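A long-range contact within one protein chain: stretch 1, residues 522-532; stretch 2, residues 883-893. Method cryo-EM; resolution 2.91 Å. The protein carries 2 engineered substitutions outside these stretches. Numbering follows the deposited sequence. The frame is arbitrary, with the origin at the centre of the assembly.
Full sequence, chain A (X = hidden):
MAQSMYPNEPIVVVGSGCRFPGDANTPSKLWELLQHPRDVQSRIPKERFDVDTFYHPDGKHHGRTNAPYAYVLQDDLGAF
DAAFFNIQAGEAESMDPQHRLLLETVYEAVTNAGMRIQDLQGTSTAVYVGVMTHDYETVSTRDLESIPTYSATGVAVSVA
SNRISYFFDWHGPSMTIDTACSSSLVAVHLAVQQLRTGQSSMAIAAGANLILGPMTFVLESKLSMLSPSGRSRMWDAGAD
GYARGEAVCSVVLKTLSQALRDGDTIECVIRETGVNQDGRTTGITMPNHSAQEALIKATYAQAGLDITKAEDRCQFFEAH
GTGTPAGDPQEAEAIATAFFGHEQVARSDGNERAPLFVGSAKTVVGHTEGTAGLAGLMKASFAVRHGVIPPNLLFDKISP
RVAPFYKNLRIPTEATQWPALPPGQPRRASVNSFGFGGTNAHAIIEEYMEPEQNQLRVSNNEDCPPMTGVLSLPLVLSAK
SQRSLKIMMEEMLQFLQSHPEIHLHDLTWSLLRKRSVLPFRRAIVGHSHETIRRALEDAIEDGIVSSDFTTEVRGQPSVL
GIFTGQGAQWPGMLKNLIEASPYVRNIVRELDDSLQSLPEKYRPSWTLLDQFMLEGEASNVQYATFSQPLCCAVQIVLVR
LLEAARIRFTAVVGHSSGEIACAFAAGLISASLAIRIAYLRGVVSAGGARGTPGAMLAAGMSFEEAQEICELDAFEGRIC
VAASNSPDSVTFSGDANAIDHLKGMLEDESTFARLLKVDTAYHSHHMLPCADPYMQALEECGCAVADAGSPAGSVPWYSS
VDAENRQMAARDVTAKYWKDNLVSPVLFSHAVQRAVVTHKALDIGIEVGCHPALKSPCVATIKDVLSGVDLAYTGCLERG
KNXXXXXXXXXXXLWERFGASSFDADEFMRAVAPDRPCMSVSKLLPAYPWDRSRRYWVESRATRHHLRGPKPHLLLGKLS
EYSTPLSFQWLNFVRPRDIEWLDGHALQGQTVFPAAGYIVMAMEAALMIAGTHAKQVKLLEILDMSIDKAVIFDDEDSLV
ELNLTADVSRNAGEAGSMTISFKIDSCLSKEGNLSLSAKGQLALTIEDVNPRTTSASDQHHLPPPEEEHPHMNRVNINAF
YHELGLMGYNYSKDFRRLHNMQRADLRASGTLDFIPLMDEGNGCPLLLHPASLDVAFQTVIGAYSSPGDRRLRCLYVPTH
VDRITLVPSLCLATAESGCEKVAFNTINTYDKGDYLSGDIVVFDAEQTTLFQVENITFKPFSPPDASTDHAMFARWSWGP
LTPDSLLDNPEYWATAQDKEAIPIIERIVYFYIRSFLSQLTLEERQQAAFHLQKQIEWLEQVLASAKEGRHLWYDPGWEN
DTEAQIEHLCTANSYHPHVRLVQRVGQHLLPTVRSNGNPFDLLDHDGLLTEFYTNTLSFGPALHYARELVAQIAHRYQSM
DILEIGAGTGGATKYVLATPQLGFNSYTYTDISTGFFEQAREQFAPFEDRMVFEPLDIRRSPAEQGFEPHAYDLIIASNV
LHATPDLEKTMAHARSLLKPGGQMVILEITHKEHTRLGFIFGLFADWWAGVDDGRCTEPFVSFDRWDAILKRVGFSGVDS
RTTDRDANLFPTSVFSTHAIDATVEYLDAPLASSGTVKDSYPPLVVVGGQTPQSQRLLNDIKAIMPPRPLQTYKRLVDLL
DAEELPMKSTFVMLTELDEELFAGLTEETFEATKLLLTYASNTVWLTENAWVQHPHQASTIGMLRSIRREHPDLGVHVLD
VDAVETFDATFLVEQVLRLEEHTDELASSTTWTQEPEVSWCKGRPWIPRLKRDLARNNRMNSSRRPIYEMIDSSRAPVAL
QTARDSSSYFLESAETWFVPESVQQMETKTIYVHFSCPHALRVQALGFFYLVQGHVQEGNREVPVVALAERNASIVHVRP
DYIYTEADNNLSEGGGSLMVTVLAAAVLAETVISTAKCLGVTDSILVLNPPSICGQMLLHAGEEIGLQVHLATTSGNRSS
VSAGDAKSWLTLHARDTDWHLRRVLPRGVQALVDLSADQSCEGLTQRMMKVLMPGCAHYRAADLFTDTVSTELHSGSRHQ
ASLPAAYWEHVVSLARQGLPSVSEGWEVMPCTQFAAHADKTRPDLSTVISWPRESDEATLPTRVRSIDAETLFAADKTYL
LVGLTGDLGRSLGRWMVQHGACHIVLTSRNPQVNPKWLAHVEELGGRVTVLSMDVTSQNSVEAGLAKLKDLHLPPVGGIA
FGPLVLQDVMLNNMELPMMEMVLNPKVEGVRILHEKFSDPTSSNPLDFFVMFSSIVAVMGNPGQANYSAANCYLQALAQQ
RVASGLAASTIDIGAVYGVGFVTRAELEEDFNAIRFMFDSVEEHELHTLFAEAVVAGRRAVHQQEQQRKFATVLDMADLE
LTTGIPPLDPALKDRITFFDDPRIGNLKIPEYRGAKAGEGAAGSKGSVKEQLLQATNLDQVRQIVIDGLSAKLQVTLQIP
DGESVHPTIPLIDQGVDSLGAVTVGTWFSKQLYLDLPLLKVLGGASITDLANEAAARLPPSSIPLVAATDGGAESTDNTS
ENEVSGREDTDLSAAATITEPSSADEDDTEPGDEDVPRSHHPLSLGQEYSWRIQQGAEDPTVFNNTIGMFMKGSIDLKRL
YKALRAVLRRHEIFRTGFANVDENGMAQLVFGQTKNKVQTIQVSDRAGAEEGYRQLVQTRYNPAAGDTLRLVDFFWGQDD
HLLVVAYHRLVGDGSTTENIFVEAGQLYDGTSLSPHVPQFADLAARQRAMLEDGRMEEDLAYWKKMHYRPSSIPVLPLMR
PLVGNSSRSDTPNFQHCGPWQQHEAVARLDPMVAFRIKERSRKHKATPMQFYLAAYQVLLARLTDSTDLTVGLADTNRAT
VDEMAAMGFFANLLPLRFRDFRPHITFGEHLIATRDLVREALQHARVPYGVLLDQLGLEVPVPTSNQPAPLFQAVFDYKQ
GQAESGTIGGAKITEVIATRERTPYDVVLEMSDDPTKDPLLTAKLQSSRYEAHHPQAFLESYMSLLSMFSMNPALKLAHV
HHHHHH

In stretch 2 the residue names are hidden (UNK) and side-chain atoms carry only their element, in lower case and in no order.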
# COMPACT_ATOMS: atom_id res chain seq x y z
N ARG A 522 24.95 -40.18 30.53
CA ARG A 522 26.22 -40.86 30.35
C ARG A 522 27.03 -40.71 31.63
O ARG A 522 26.84 -39.76 32.40
CB ARG A 522 27.01 -40.30 29.15
CG ARG A 522 28.37 -40.96 28.93
CD ARG A 522 28.26 -42.47 28.71
NE ARG A 522 29.56 -43.14 28.82
CZ ARG A 522 30.30 -43.52 27.79
NH1 ARG A 522 29.92 -43.31 26.54
NH2 ARG A 522 31.46 -44.12 28.02
N ALA A 523 27.92 -41.67 31.86
CA ALA A 523 28.77 -41.67 33.03
C ALA A 523 30.18 -42.05 32.62
O ALA A 523 30.37 -42.95 31.79
CB ALA A 523 28.24 -42.63 34.09
N ILE A 524 31.16 -41.37 33.20
CA ILE A 524 32.57 -41.53 32.86
C ILE A 524 33.29 -42.07 34.08
O ILE A 524 33.04 -41.64 35.21
CB ILE A 524 33.19 -40.20 32.39
CG1 ILE A 524 32.30 -39.53 31.34
CG2 ILE A 524 34.58 -40.43 31.85
CD1 ILE A 524 32.03 -40.38 30.11
N VAL A 525 34.19 -43.03 33.85
CA VAL A 525 34.90 -43.72 34.92
C VAL A 525 36.36 -43.30 34.87
O VAL A 525 37.01 -43.41 33.82
CB VAL A 525 34.75 -45.24 34.79
CG1 VAL A 525 35.59 -45.95 35.84
CG2 VAL A 525 33.29 -45.64 34.92
N GLY A 526 36.88 -42.83 36.00
CA GLY A 526 38.27 -42.44 36.09
C GLY A 526 38.68 -42.06 37.50
O GLY A 526 37.98 -41.30 38.18
N HIS A 527 39.82 -42.59 37.95
CA HIS A 527 40.28 -42.31 39.30
C HIS A 527 40.85 -40.90 39.42
O HIS A 527 40.62 -40.22 40.43
CB HIS A 527 41.33 -43.33 39.72
CG HIS A 527 41.86 -43.13 41.11
ND1 HIS A 527 43.13 -43.51 41.49
CD2 HIS A 527 41.29 -42.57 42.21
CE1 HIS A 527 43.32 -43.21 42.76
NE2 HIS A 527 42.22 -42.64 43.22
N SER A 528 41.59 -40.44 38.42
CA SER A 528 42.27 -39.16 38.45
C SER A 528 41.85 -38.32 37.25
O SER A 528 41.03 -38.73 36.42
CB SER A 528 43.79 -39.36 38.46
OG SER A 528 44.23 -40.03 37.29
N HIS A 529 42.43 -37.12 37.16
CA HIS A 529 42.07 -36.20 36.08
C HIS A 529 42.43 -36.77 34.72
O HIS A 529 41.64 -36.67 33.77
CB HIS A 529 42.75 -34.85 36.30
CG HIS A 529 42.22 -34.08 37.47
ND1 HIS A 529 42.84 -34.08 38.70
CD2 HIS A 529 41.13 -33.29 37.59
CE1 HIS A 529 42.15 -33.32 39.53
NE2 HIS A 529 41.11 -32.83 38.88
N GLU A 530 43.61 -37.37 34.59
CA GLU A 530 44.00 -37.95 33.31
C GLU A 530 43.09 -39.11 32.94
O GLU A 530 42.65 -39.23 31.79
CB GLU A 530 45.46 -38.41 33.36
CG GLU A 530 46.45 -37.29 33.60
CD GLU A 530 47.89 -37.77 33.60
OE1 GLU A 530 48.11 -38.98 33.38
OE2 GLU A 530 48.80 -36.94 33.80
N THR A 531 42.79 -39.98 33.91
CA THR A 531 41.92 -41.12 33.64
C THR A 531 40.54 -40.66 33.22
O THR A 531 39.96 -41.18 32.25
CB THR A 531 41.84 -42.02 34.87
OG1 THR A 531 43.16 -42.24 35.39
CG2 THR A 531 41.21 -43.36 34.52
N ILE A 532 39.98 -39.68 33.93
CA ILE A 532 38.64 -39.22 33.62
C ILE A 532 38.62 -38.50 32.27
O ILE A 532 37.66 -38.62 31.51
CB ILE A 532 38.10 -38.33 34.76
CG1 ILE A 532 36.58 -38.45 34.85
CG2 ILE A 532 38.48 -36.87 34.55
CD1 ILE A 532 36.09 -39.77 35.42
N UNK A 883 40.46 -51.32 40.49
CA UNK A 883 39.38 -51.46 41.46
C UNK A 883 38.55 -50.19 41.54
O UNK A 883 37.31 -50.24 41.54
o UNK A 883 40.55 -53.97 42.02
o UNK A 883 41.88 -53.06 43.50
c UNK A 883 40.86 -53.03 42.78
c UNK A 883 39.97 -51.81 42.83
N UNK A 884 39.21 -49.03 41.62
CA UNK A 884 38.47 -47.77 41.65
C UNK A 884 37.62 -47.63 40.39
O UNK A 884 36.45 -47.25 40.46
c UNK A 884 41.79 -46.98 42.50
c UNK A 884 39.92 -47.29 44.14
c UNK A 884 39.42 -46.58 41.77
c UNK A 884 40.41 -46.51 42.93
N UNK A 885 38.21 -47.92 39.23
CA UNK A 885 37.46 -47.83 37.99
C UNK A 885 36.30 -48.82 37.97
O UNK A 885 35.21 -48.49 37.50
o UNK A 885 39.57 -46.17 37.58
c UNK A 885 39.50 -47.05 36.71
o UNK A 885 40.31 -47.13 35.76
c UNK A 885 38.39 -48.07 36.79
N UNK A 886 36.51 -50.03 38.49
CA UNK A 886 35.44 -51.02 38.50
C UNK A 886 34.26 -50.54 39.34
O UNK A 886 33.11 -50.58 38.89
o UNK A 886 37.08 -52.79 38.26
c UNK A 886 35.97 -52.35 39.03
N UNK A 887 34.53 -50.10 40.57
CA UNK A 887 33.44 -49.65 41.43
C UNK A 887 32.78 -48.39 40.88
O UNK A 887 31.54 -48.25 40.94
c UNK A 887 31.05 -49.50 45.27
c UNK A 887 32.89 -48.97 43.81
c UNK A 887 32.04 -49.90 44.39
c UNK A 887 30.91 -48.16 45.58
c UNK A 887 32.74 -47.64 44.13
c UNK A 887 33.95 -49.41 42.85
c UNK A 887 31.76 -47.23 45.01
N UNK A 888 33.57 -47.47 40.34
CA UNK A 888 33.00 -46.26 39.75
C UNK A 888 32.16 -46.60 38.53
O UNK A 888 31.16 -45.93 38.28
o UNK A 888 33.59 -44.14 38.74
c UNK A 888 34.12 -45.29 39.38
N UNK A 889 32.53 -47.63 37.78
CA UNK A 889 31.72 -48.05 36.64
C UNK A 889 30.43 -48.70 37.10
O UNK A 889 29.38 -48.55 36.46
n UNK A 889 36.14 -49.22 33.44
c UNK A 889 32.52 -49.01 35.75
c UNK A 889 32.65 -50.34 33.62
n UNK A 889 35.15 -50.62 34.96
c UNK A 889 31.79 -49.43 34.49
c UNK A 889 35.06 -49.86 33.89
n UNK A 889 33.91 -49.71 33.24
N UNK A 890 30.47 -49.43 38.21
CA UNK A 890 29.23 -49.96 38.78
C UNK A 890 28.29 -48.83 39.17
O UNK A 890 27.10 -48.85 38.83
c UNK A 890 29.54 -50.85 39.99
N UNK A 891 28.82 -47.82 39.86
CA UNK A 891 28.00 -46.67 40.22
C UNK A 891 27.53 -45.92 38.98
O UNK A 891 26.41 -45.39 38.95
c UNK A 891 29.80 -45.16 43.35
c UNK A 891 28.78 -45.73 41.14
c UNK A 891 29.06 -46.23 42.56
c UNK A 891 27.77 -46.62 43.27
N UNK A 892 28.37 -45.87 37.95
CA UNK A 892 28.00 -45.22 36.70
C UNK A 892 26.82 -45.92 36.04
O UNK A 892 25.90 -45.27 35.54
c UNK A 892 29.20 -45.19 35.76
N UNK A 893 26.86 -47.25 36.01
CA UNK A 893 25.73 -48.01 35.46
C UNK A 893 24.48 -47.77 36.28
O UNK A 893 23.39 -47.53 35.73
c UNK A 893 23.59 -51.88 32.89
c UNK A 893 24.92 -51.69 32.57
c UNK A 893 26.08 -49.50 35.44
o UNK A 893 22.79 -52.64 32.07
c UNK A 893 25.72 -50.93 33.39
c UNK A 893 25.20 -50.33 34.54
c UNK A 893 23.06 -51.30 34.02
c UNK A 893 23.87 -50.54 34.84

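Position 883 opens a helix that runs through all of stretch 2. Its side chain has two carbons, the second carrying two oxygens, and it stays well clear of stretch 1. A carboxylate on a single CB is aspartate: Asp883. One of its oxygens is satisfied elsewhere in the structure.

Position 884 has four side-chain carbons, forked at the second. One terminal carbon lies over a face of the His527 ring. The fork after CB makes this Leu884. Its CD2 is 4.0 Å from the centroid of the His527 ring and 17° off the ring normal, a CH-pi contact. The closest atoms are Leu884 CD2 and His527 ND1, 3.9 Å apart.

Position 885 again shows two carbons and two oxygens on the second. One oxygen approaches the backbone where the loop enters His527; the other faces a methyl of Thr531. This is Asp885. Its OD1 is 3.6 Å from His527 N, and its OD2 is 4.1 Å from Thr531 CG2. Neither is a hydrogen bond. The backbone matters too, since Asp885 O is 3.1 Å from Val525 CG1.

Position 886 has one carbon and one oxygen and points away from stretch 1. It is Ser886.

Position 887 has one carbon followed by a ring of six carbons, with no oxygen. It is Phe887. Its CB is 8.0 Å from Val525 CG1; the ring lies farther from stretch 1, and the residue is buried.

Position 888 has one carbon and one oxygen, and points toward stretch 1. The carbon packs on a methyl of Val525. It is Ser888. Its CB is 3.9 Å from Val525 CG1. Its OG is 4.4 Å from Ile524 O, too far for a hydrogen bond.

Position 889 has three carbons, a nitrogen, and a carbon bearing two more nitrogens. The first carbon lies against Val525, and a Val525 methyl sits over one face of the group with the nitrogens. That guanidinium identifies Arg889. Its CA is 3.4 Å from Val525 CG2, and its CB is 3.6 Å from the same methyl. The methyl over the guanidinium face is Val525 CG1.

Position 890 has a single carbon and points away. It is Ala890.

Position 891 has four carbons forked at the second, directed sideways and out of contact. It is Leu891.

Position 892 has one carbon, directed toward stretch 1, where it meets Ala523 CB and a Val525 methyl. It is Ala892. Its CB is 3.2 Å from Ala523 CB, a very close approach, and 4.2 Å from Val525 CG2.

Position 893 has one carbon and a six-carbon ring bearing an oxygen. It is Tyr893, and it points away.

The contact is a packing of helix against strand and loop, with no hydrogen bond across it. Positions 884, 885, 888, 889 and 892 supply the touching residues, at the three- and four-residue spacing expected of one helix side. Val525 is the centre: it loses 103 Å² to stretch 2, the most of any residue here. Ala523 and Ala892 have only a CB each, and their CA atoms come within 5.2 Å. At the other end, Leu884 covers the His527 ring. In all, 412 Å² is buried between the stretches.

Stretch 2 883-893: DLDSFSRALAY
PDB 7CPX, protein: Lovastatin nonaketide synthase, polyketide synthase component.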